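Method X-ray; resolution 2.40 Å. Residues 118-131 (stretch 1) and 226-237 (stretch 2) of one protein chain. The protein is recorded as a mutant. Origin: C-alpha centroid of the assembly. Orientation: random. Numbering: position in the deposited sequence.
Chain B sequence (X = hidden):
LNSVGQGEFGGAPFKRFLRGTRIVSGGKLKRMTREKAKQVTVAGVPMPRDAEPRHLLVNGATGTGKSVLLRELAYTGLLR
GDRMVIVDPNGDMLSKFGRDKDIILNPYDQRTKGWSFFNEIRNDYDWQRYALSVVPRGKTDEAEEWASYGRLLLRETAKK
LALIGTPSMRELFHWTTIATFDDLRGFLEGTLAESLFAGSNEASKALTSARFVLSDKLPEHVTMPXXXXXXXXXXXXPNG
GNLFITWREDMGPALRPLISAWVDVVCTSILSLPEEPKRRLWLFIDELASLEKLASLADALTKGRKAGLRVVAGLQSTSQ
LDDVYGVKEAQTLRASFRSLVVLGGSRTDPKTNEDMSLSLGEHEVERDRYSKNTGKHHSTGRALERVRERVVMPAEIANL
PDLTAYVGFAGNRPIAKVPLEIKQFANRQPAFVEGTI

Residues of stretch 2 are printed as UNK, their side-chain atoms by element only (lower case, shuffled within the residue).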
ATOM      1  N   PHE B 118     -29.053 -21.263  20.508  1.00 32.61           N
ATOM      2  CA  PHE B 118     -29.347 -22.691  20.600  1.00 33.53           C
ATOM      3  C   PHE B 118     -30.668 -23.017  19.901  1.00 33.60           C
ATOM      4  O   PHE B 118     -30.826 -24.086  19.307  1.00 35.54           O
ATOM      5  CB  PHE B 118     -29.434 -23.148  22.064  1.00 30.79           C
ATOM      6  CG  PHE B 118     -28.100 -23.404  22.709  1.00 27.89           C
ATOM      7  CD1 PHE B 118     -27.398 -24.571  22.438  1.00 27.18           C
ATOM      8  CD2 PHE B 118     -27.541 -22.478  23.585  1.00 27.44           C
ATOM      9  CE1 PHE B 118     -26.148 -24.819  23.031  1.00 28.53           C
ATOM     10  CE2 PHE B 118     -26.293 -22.715  24.186  1.00 26.88           C
ATOM     11  CZ  PHE B 118     -25.596 -23.891  23.906  1.00 27.57           C
ATOM     12  N   ASN B 119     -31.607 -22.079  19.971  1.00 34.78           N
ATOM     13  CA  ASN B 119     -32.930 -22.254  19.380  1.00 35.84           C
ATOM     14  C   ASN B 119     -32.949 -22.394  17.863  1.00 37.14           C
ATOM     15  O   ASN B 119     -33.994 -22.726  17.297  1.00 39.64           O
ATOM     16  CB  ASN B 119     -33.849 -21.083  19.759  1.00 34.20           C
ATOM     17  CG  ASN B 119     -33.918 -20.846  21.264  1.00 34.10           C
ATOM     18  OD1 ASN B 119     -33.636 -21.738  22.060  1.00 32.59           O
ATOM     19  ND2 ASN B 119     -34.313 -19.636  21.656  1.00 32.40           N
ATOM     20  N   GLU B 120     -31.818 -22.145  17.200  1.00 36.48           N
ATOM     21  CA  GLU B 120     -31.780 -22.221  15.740  1.00 34.56           C
ATOM     22  C   GLU B 120     -31.117 -23.479  15.212  1.00 35.12           C
ATOM     23  O   GLU B 120     -31.064 -23.708  14.002  1.00 36.96           O
ATOM     24  CB  GLU B 120     -31.056 -21.006  15.168  1.00 33.11           C
ATOM     25  CG  GLU B 120     -31.463 -19.667  15.773  1.00 32.36           C
ATOM     26  CD  GLU B 120     -32.941 -19.343  15.615  1.00 29.71           C
ATOM     27  OE1 GLU B 120     -33.660 -20.065  14.899  1.00 34.08           O
ATOM     28  OE2 GLU B 120     -33.386 -18.342  16.207  1.00 30.65           O
ATOM     29  N   ILE B 121     -30.619 -24.307  16.116  1.00 35.57           N
ATOM     30  CA  ILE B 121     -29.945 -25.517  15.692  1.00 37.65           C
ATOM     31  C   ILE B 121     -30.944 -26.600  15.315  1.00 41.89           C
ATOM     32  O   ILE B 121     -31.769 -27.005  16.135  1.00 43.31           O
ATOM     33  CB  ILE B 121     -29.013 -26.035  16.812  1.00 35.15           C
ATOM     34  CG1 ILE B 121     -28.143 -24.888  17.343  1.00 33.53           C
ATOM     35  CG2 ILE B 121     -28.136 -27.170  16.286  1.00 35.60           C
ATOM     36  CD1 ILE B 121     -27.174 -24.308  16.330  1.00 29.05           C
ATOM     37  N   ARG B 122     -30.892 -27.051  14.064  1.00 45.00           N
ATOM     38  CA  ARG B 122     -31.773 -28.123  13.606  1.00 47.38           C
ATOM     39  C   ARG B 122     -30.892 -29.325  13.270  1.00 48.89           C
ATOM     40  O   ARG B 122     -31.088 -30.416  13.795  1.00 49.99           O
ATOM     41  CB  ARG B 122     -32.547 -27.723  12.347  1.00 47.79           C
ATOM     42  CG  ARG B 122     -33.406 -26.479  12.452  1.00 50.02           C
ATOM     43  CD  ARG B 122     -34.693 -26.713  13.187  1.00 49.01           C
ATOM     44  NE  ARG B 122     -35.560 -25.538  13.108  1.00 50.79           N
ATOM     45  CZ  ARG B 122     -36.231 -25.158  12.022  1.00 49.89           C
ATOM     46  NH1 ARG B 122     -36.141 -25.861  10.900  1.00 49.57           N
ATOM     47  NH2 ARG B 122     -37.007 -24.081  12.063  1.00 47.62           N
ATOM     48  N   ASN B 123     -29.917 -29.112  12.392  1.00 49.92           N
ATOM     49  CA  ASN B 123     -29.003 -30.175  11.977  1.00 50.52           C
ATOM     50  C   ASN B 123     -27.585 -29.934  12.476  1.00 50.33           C
ATOM     51  O   ASN B 123     -27.262 -28.858  12.978  1.00 50.00           O
ATOM     52  CB  ASN B 123     -28.992 -30.283  10.459  1.00 51.42           C
ATOM     53  CG  ASN B 123     -30.362 -30.555   9.900  1.00 54.00           C
ATOM     54  OD1 ASN B 123     -30.895 -31.646  10.057  1.00 55.15           O
ATOM     55  ND2 ASN B 123     -30.950 -29.555   9.255  1.00 55.56           N
ATOM     56  N   ASP B 124     -26.737 -30.940  12.323  1.00 49.79           N
ATOM     57  CA  ASP B 124     -25.361 -30.834  12.777  1.00 50.18           C
ATOM     58  C   ASP B 124     -24.607 -29.684  12.126  1.00 49.21           C
ATOM     59  O   ASP B 124     -23.784 -29.044  12.765  1.00 48.95           O
ATOM     60  CB  ASP B 124     -24.612 -32.141  12.516  1.00 51.83           C
ATOM     61  CG  ASP B 124     -23.197 -32.126  13.083  1.00 54.08           C
ATOM     62  OD1 ASP B 124     -23.019 -31.663  14.238  1.00 53.85           O
ATOM     63  OD2 ASP B 124     -22.267 -32.587  12.377  1.00 55.09           O
ATOM     64  N   TYR B 125     -24.886 -29.409  10.859  1.00 48.89           N
ATOM     65  CA  TYR B 125     -24.183 -28.331  10.178  1.00 49.40           C
ATOM     66  C   TYR B 125     -24.622 -26.931  10.618  1.00 47.04           C
ATOM     67  O   TYR B 125     -24.033 -25.932  10.198  1.00 46.29           O
ATOM     68  CB  TYR B 125     -24.320 -28.484   8.653  1.00 52.92           C
ATOM     69  CG  TYR B 125     -25.649 -28.048   8.059  1.00 58.46           C
ATOM     70  CD1 TYR B 125     -25.884 -26.703   7.718  1.00 59.50           C
ATOM     71  CD2 TYR B 125     -26.671 -28.979   7.824  1.00 60.27           C
ATOM     72  CE1 TYR B 125     -27.113 -26.297   7.152  1.00 61.58           C
ATOM     73  CE2 TYR B 125     -27.901 -28.586   7.262  1.00 61.47           C
ATOM     74  CZ  TYR B 125     -28.116 -27.245   6.929  1.00 63.05           C
ATOM     75  OH  TYR B 125     -29.332 -26.864   6.391  1.00 61.60           O
ATOM     76  N   ASP B 126     -25.644 -26.851  11.472  1.00 45.29           N
ATOM     77  CA  ASP B 126     -26.118 -25.553  11.944  1.00 41.78           C
ATOM     78  C   ASP B 126     -25.225 -24.955  13.012  1.00 40.31           C
ATOM     79  O   ASP B 126     -25.309 -23.762  13.288  1.00 39.55           O
ATOM     80  CB  ASP B 126     -27.538 -25.641  12.497  1.00 38.59           C
ATOM     81  CG  ASP B 126     -28.556 -25.876  11.426  1.00 37.88           C
ATOM     82  OD1 ASP B 126     -28.319 -25.437  10.286  1.00 38.33           O
ATOM     83  OD2 ASP B 126     -29.601 -26.487  11.723  1.00 37.70           O
ATOM     84  N   TRP B 127     -24.374 -25.773  13.624  1.00 37.79           N
ATOM     85  CA  TRP B 127     -23.492 -25.251  14.655  1.00 37.17           C
ATOM     86  C   TRP B 127     -22.504 -24.246  14.078  1.00 36.25           C
ATOM     87  O   TRP B 127     -22.344 -23.149  14.623  1.00 35.42           O
ATOM     88  CB  TRP B 127     -22.743 -26.378  15.363  1.00 36.89           C
ATOM     89  CG  TRP B 127     -23.631 -27.233  16.229  1.00 37.43           C
ATOM     90  CD1 TRP B 127     -24.019 -28.515  15.986  1.00 38.08           C
ATOM     91  CD2 TRP B 127     -24.258 -26.855  17.464  1.00 37.89           C
ATOM     92  NE1 TRP B 127     -24.846 -28.962  16.988  1.00 39.28           N
ATOM     93  CE2 TRP B 127     -25.009 -27.960  17.907  1.00 37.25           C
ATOM     94  CE3 TRP B 127     -24.256 -25.686  18.235  1.00 34.78           C
ATOM     95  CZ2 TRP B 127     -25.754 -27.934  19.089  1.00 36.58           C
ATOM     96  CZ3 TRP B 127     -24.997 -25.661  19.412  1.00 36.19           C
ATOM     97  CH2 TRP B 127     -25.735 -26.779  19.825  1.00 38.60           C
ATOM     98  N   GLN B 128     -21.843 -24.603  12.979  1.00 34.67           N
ATOM     99  CA  GLN B 128     -20.895 -23.680  12.359  1.00 36.01           C
ATOM    100  C   GLN B 128     -21.656 -22.524  11.708  1.00 36.15           C
ATOM    101  O   GLN B 128     -21.247 -21.359  11.744  1.00 38.57           O
ATOM    102  CB  GLN B 128     -20.037 -24.398  11.308  1.00 36.55           C
ATOM    103  CG  GLN B 128     -19.187 -23.439  10.449  1.00 38.57           C
ATOM    104  CD  GLN B 128     -18.289 -22.442  11.251  1.00 40.87           C
ATOM    105  OE1 GLN B 128     -18.322 -22.381  12.495  1.00 37.20           O
ATOM    106  NE2 GLN B 128     -17.487 -21.657  10.517  1.00 40.16           N
ATOM    107  N   ARG B 129     -22.782 -22.875  11.120  1.00 35.79           N
ATOM    108  CA  ARG B 129     -23.645 -21.931  10.455  1.00 34.63           C
ATOM    109  C   ARG B 129     -24.001 -20.743  11.357  1.00 33.31           C
ATOM    110  O   ARG B 129     -23.904 -19.588  10.949  1.00 31.56           O
ATOM    111  CB  ARG B 129     -24.900 -22.681  10.029  1.00 37.41           C
ATOM    112  CG  ARG B 129     -25.759 -21.979   9.045  1.00 39.83           C
ATOM    113  CD  ARG B 129     -26.881 -22.893   8.620  1.00 41.50           C
ATOM    114  NE  ARG B 129     -27.859 -22.158   7.831  1.00 42.52           N
ATOM    115  CZ  ARG B 129     -29.105 -22.559   7.617  1.00 42.19           C
ATOM    116  NH1 ARG B 129     -29.535 -23.703   8.135  1.00 41.20           N
ATOM    117  NH2 ARG B 129     -29.921 -21.801   6.895  1.00 45.01           N
ATOM    118  N   TYR B 130     -24.403 -21.020  12.591  1.00 31.58           N
ATOM    119  CA  TYR B 130     -24.784 -19.942  13.497  1.00 29.76           C
ATOM    120  C   TYR B 130     -23.644 -19.445  14.372  1.00 27.28           C
ATOM    121  O   TYR B 130     -23.771 -18.422  15.042  1.00 24.56           O
ATOM    122  CB  TYR B 130     -26.014 -20.345  14.333  1.00 30.10           C
ATOM    123  CG  TYR B 130     -27.234 -20.552  13.459  1.00 29.88           C
ATOM    124  CD1 TYR B 130     -27.872 -19.466  12.865  1.00 30.77           C
ATOM    125  CD2 TYR B 130     -27.672 -21.833  13.117  1.00 29.20           C
ATOM    126  CE1 TYR B 130     -28.907 -19.647  11.938  1.00 31.00           C
ATOM    127  CE2 TYR B 130     -28.709 -22.022  12.189  1.00 30.37           C
ATOM    128  CZ  TYR B 130     -29.316 -20.925  11.604  1.00 32.62           C
ATOM    129  OH  TYR B 130     -30.310 -21.096  10.669  1.00 33.73           O
ATOM    130  N   ALA B 131     -22.527 -20.163  14.360  1.00 26.87           N
ATOM    131  CA  ALA B 131     -21.351 -19.720  15.103  1.00 26.00           C
ATOM    132  C   ALA B 131     -20.851 -18.494  14.313  1.00 28.06           C
ATOM    133  O   ALA B 131     -20.355 -17.516  14.876  1.00 27.19           O
ATOM    134  CB  ALA B 131     -20.299 -20.820  15.111  1.00 25.08           C
ATOM    135  N   UNK B 226     -33.866 -15.433  28.386  1.00 42.86           N
ATOM    136  CA  UNK B 226     -33.971 -16.708  27.705  1.00 45.24           C
ATOM    137  C   UNK B 226     -35.401 -17.104  27.414  1.00 44.97           C
ATOM    138  O   UNK B 226     -36.328 -16.700  28.112  1.00 43.92           O
ATOM    139  o   UNK B 226     -31.193 -18.873  27.931  1.00 55.30           O
ATOM    140  o   UNK B 226     -32.904 -19.183  26.559  1.00 54.47           O
ATOM    141  c   UNK B 226     -32.395 -18.687  27.600  1.00 53.24           C
ATOM    142  c   UNK B 226     -33.279 -17.816  28.494  1.00 49.26           C
ATOM    143  N   UNK B 227     -35.567 -17.889  26.359  1.00 44.04           N
ATOM    144  CA  UNK B 227     -36.881 -18.339  25.960  1.00 44.96           C
ATOM    145  C   UNK B 227     -36.693 -19.350  24.859  1.00 46.26           C
ATOM    146  O   UNK B 227     -35.564 -19.768  24.599  1.00 46.40           O
ATOM    147  N   UNK B 228     -37.781 -19.738  24.205  1.00 46.15           N
ATOM    148  CA  UNK B 228     -37.689 -20.721  23.137  1.00 48.26           C
ATOM    149  C   UNK B 228     -38.000 -20.150  21.761  1.00 43.98           C
ATOM    150  O   UNK B 228     -38.218 -20.906  20.808  1.00 43.46           O
ATOM    151  c   UNK B 228     -38.601 -21.921  23.434  1.00 54.46           C
ATOM    152  c   UNK B 228     -40.030 -21.507  23.741  1.00 60.56           C
ATOM    153  o   UNK B 228     -40.363 -20.300  23.602  1.00 68.00           O
ATOM    154  o   UNK B 228     -40.825 -22.394  24.125  1.00 65.06           O
ATOM    155  N   UNK B 229     -38.008 -18.824  21.650  1.00 41.25           N
ATOM    156  CA  UNK B 229     -38.283 -18.206  20.367  1.00 41.72           C
ATOM    157  C   UNK B 229     -37.200 -18.550  19.351  1.00 41.13           C
ATOM    158  O   UNK B 229     -36.009 -18.432  19.641  1.00 39.97           O
ATOM    159  c   UNK B 229     -38.987 -14.793  16.687  1.00 44.04           C
ATOM    160  c   UNK B 229     -39.986 -15.575  17.247  1.00 44.17           C
ATOM    161  c   UNK B 229     -37.795 -14.609  17.375  1.00 42.32           C
ATOM    162  c   UNK B 229     -39.788 -16.173  18.496  1.00 42.78           C
ATOM    163  c   UNK B 229     -37.603 -15.213  18.627  1.00 42.18           C
ATOM    164  c   UNK B 229     -38.598 -16.000  19.192  1.00 43.44           C
ATOM    165  c   UNK B 229     -38.377 -16.693  20.499  1.00 42.04           C
ATOM    166  N   UNK B 230     -37.624 -18.989  18.166  1.00 39.96           N
ATOM    167  CA  UNK B 230     -36.704 -19.349  17.086  1.00 38.79           C
ATOM    168  C   UNK B 230     -36.973 -18.495  15.860  1.00 39.03           C
ATOM    169  O   UNK B 230     -38.078 -18.512  15.318  1.00 38.56           O
ATOM    170  o   UNK B 230     -36.134 -21.112  15.519  1.00 40.49           O
ATOM    171  c   UNK B 230     -36.859 -20.820  16.702  1.00 39.98           C
ATOM    172  N   UNK B 231     -35.965 -17.742  15.426  1.00 36.88           N
ATOM    173  CA  UNK B 231     -36.111 -16.895  14.255  1.00 34.56           C
ATOM    174  C   UNK B 231     -36.431 -17.761  13.032  1.00 33.72           C
ATOM    175  O   UNK B 231     -37.204 -17.352  12.171  1.00 32.35           O
ATOM    176  c   UNK B 231     -33.292 -14.351  15.078  1.00 33.44           C
ATOM    177  c   UNK B 231     -34.829 -16.080  13.998  1.00 34.51           C
ATOM    178  c   UNK B 231     -34.933 -15.345  12.669  1.00 29.27           C
ATOM    179  c   UNK B 231     -34.613 -15.083  15.141  1.00 33.92           C
ATOM    180  N   UNK B 232     -35.850 -18.959  12.972  1.00 33.96           N
ATOM    181  CA  UNK B 232     -36.088 -19.875  11.857  1.00 34.68           C
ATOM    182  C   UNK B 232     -37.552 -20.278  11.802  1.00 37.46           C
ATOM    183  O   UNK B 232     -38.186 -20.242  10.742  1.00 37.16           O
ATOM    184  n   UNK B 232     -33.128 -22.927  10.707  1.00 31.65           N
ATOM    185  c   UNK B 232     -35.239 -21.136  12.002  1.00 32.19           C
ATOM    186  c   UNK B 232     -32.985 -22.176  11.943  1.00 32.95           C
ATOM    187  n   UNK B 232     -31.555 -24.485  11.313  1.00 33.01           N
ATOM    188  c   UNK B 232     -33.766 -20.884  11.935  1.00 31.18           C
ATOM    189  c   UNK B 232     -32.432 -24.024  10.433  1.00 35.44           C
ATOM    190  n   UNK B 232     -32.601 -24.655   9.279  1.00 34.96           N
ATOM    191  N   UNK B 233     -38.079 -20.683  12.954  1.00 39.36           N
ATOM    192  CA  UNK B 233     -39.473 -21.098  13.061  1.00 41.04           C
ATOM    193  C   UNK B 233     -40.384 -19.911  12.765  1.00 41.64           C
ATOM    194  O   UNK B 233     -41.417 -20.063  12.117  1.00 43.83           O
ATOM    195  c   UNK B 233     -39.753 -21.637  14.463  1.00 41.50           C
ATOM    196  o   UNK B 233     -38.961 -22.780  14.733  1.00 41.08           O
ATOM    197  N   UNK B 234     -40.000 -18.733  13.242  1.00 40.78           N
ATOM    198  CA  UNK B 234     -40.779 -17.535  13.002  1.00 41.02           C
ATOM    199  C   UNK B 234     -40.888 -17.259  11.494  1.00 43.49           C
ATOM    200  O   UNK B 234     -41.960 -16.930  10.980  1.00 44.61           O
ATOM    201  c   UNK B 234     -40.119 -16.344  13.690  1.00 39.91           C
ATOM    202  c   UNK B 234     -40.798 -15.047  13.405  1.00 40.17           C
ATOM    203  c   UNK B 234     -40.139 -11.745  10.889  1.00 41.88           C
ATOM    204  c   UNK B 234     -40.369 -14.038  12.479  1.00 40.65           C
ATOM    205  n   UNK B 234     -42.300 -13.376  13.410  1.00 39.56           N
ATOM    206  c   UNK B 234     -41.969 -14.600  13.942  1.00 38.99           C
ATOM    207  c   UNK B 234     -39.264 -13.904  11.624  1.00 41.26           C
ATOM    208  c   UNK B 234     -41.336 -13.006  12.510  1.00 40.85           C
ATOM    209  c   UNK B 234     -41.230 -11.851  11.718  1.00 42.15           C
ATOM    210  c   UNK B 234     -39.159 -12.755  10.834  1.00 41.91           C
ATOM    211  N   UNK B 235     -39.775 -17.386  10.781  1.00 42.74           N
ATOM    212  CA  UNK B 235     -39.782 -17.136   9.345  1.00 43.22           C
ATOM    213  C   UNK B 235     -40.735 -18.069   8.630  1.00 44.22           C
ATOM    214  O   UNK B 235     -41.425 -17.675   7.692  1.00 44.63           O
ATOM    215  c   UNK B 235     -37.385 -16.184   9.096  1.00 41.40           C
ATOM    216  c   UNK B 235     -38.376 -17.301   8.765  1.00 41.30           C
ATOM    217  c   UNK B 235     -35.999 -16.556   8.600  1.00 41.39           C
ATOM    218  c   UNK B 235     -37.852 -14.893   8.463  1.00 40.35           C
ATOM    219  N   UNK B 236     -40.776 -19.309   9.091  1.00 45.65           N
ATOM    220  CA  UNK B 236     -41.627 -20.318   8.488  1.00 49.47           C
ATOM    221  C   UNK B 236     -43.093 -20.151   8.838  1.00 49.68           C
ATOM    222  O   UNK B 236     -43.959 -20.613   8.105  1.00 50.75           O
ATOM    223  c   UNK B 236     -41.157 -21.705   8.918  1.00 51.05           C
ATOM    224  o   UNK B 236     -39.309 -23.583  10.277  1.00 59.50           O
ATOM    225  c   UNK B 236     -39.709 -21.978   8.572  1.00 54.57           C
ATOM    226  c   UNK B 236     -39.243 -23.335   9.047  1.00 57.98           C
ATOM    227  o   UNK B 236     -38.811 -24.145   8.193  1.00 60.36           O
ATOM    228  N   UNK B 237     -43.375 -19.491   9.954  1.00 51.19           N
ATOM    229  CA  UNK B 237     -44.754 -19.300  10.379  1.00 52.16           C
ATOM    230  C   UNK B 237     -45.458 -18.263   9.524  1.00 52.95           C
ATOM    231  O   UNK B 237     -45.198 -17.068   9.646  1.00 53.04           O
ATOM    232  c   UNK B 237     -46.219 -18.723  12.366  1.00 52.50           C
ATOM    233  c   UNK B 237     -44.799 -18.873  11.844  1.00 53.32           C
ATOM    234  o   UNK B 237     -46.375 -18.260  13.517  1.00 50.22           O
ATOM    235  o   UNK B 237     -47.174 -19.069  11.630  1.00 52.92           O
TER
HETATM  236  O   HOH W   1     -35.525 -23.948  15.022  1.00 36.31           O
HETATM  237  O   HOH W   2     -30.704 -26.905   9.177  1.00 42.83           O

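Position 226 carries two carbons, the second bearing two oxygens, and stays beyond contact range of stretch 1: Asp226. Position 227 has no side-chain atoms, so it is Gly227; its O accepts from Asn119 ND2 at 3.2 Å. Position 228 repeats the two-carbon, two-oxygen pattern on a CB that points away: Asp228. At 229 one carbon leads to a six-carbon ring, and the CA-to-CB bond again points away, which makes Phe229. What this residue offers is backbone, its O taking a bond from Asn119 ND2 at 2.9 Å. One amide nitrogen thus reads two carbonyls of an irregular loop.

Position 230 has one carbon and one oxygen, and that oxygen lies 2.8 Å from Glu120 OE1: Ser230. Its OG donates to Glu120 OE1, and water 1 links the same OG, at 2.9 Å, to Arg122 NE, at 2.5 Å. At 231 four carbons fork at the first, with one arm two carbons long: Ile231. Its backbone N donates to Glu120 OE2 at 2.8 Å.

Position 232 shows three carbons, a nitrogen, then a carbon with two more nitrogens, reaching into stretch 1: Arg232. It has the largest covered area of either stretch. NH1 donates to Glu120 O at 2.8 Å and, through a weak bond within a salt bridge, to Asp126 OD2 at 2.8 Å. Position 233, one carbon and one oxygen, is Ser233; its N donates to Ser230 OG at 3.2 Å, the capping bond of the helix.

Position 234 holds fused five- and six-membered rings of eight carbons and one nitrogen beyond a single carbon, out of reach: Trp234. Position 235, four carbons forked at the second, is likewise remote: Leu235. At 236 three carbons end in two oxygens, one of them 3.0 Å from Arg122 NH2: Glu236, whose OE1 forms a salt bridge with that nitrogen. Position 237, two carbons and two oxygens just past the helix, is Asp237, without contact.

The contact joins a helix start to a carboxylate. Glu120 OE2 takes Ile231 N while Glu120 OE1 takes Ser230 OG; Arg232 N also donates to Glu120 OE1, at 3.1 Å, so one side chain satisfies two amides at the first turn. Arg232 then lies flat against the Arg122 guanidinium, centres 4.3 Å apart and planes at 8°. Acids accompany this stack of like charges: Glu236 at the edge of Arg122, Asp126 at the edge of Arg232. Asp126 OD1 also bridges to Arg129 NH1 at 3.0 Å, and water 2 joins Asp126 OD2, at 2.8 Å, to Arg232 NH2, at 2.9 Å.

Stretch 2 226-237: DGDFSIRSWLED
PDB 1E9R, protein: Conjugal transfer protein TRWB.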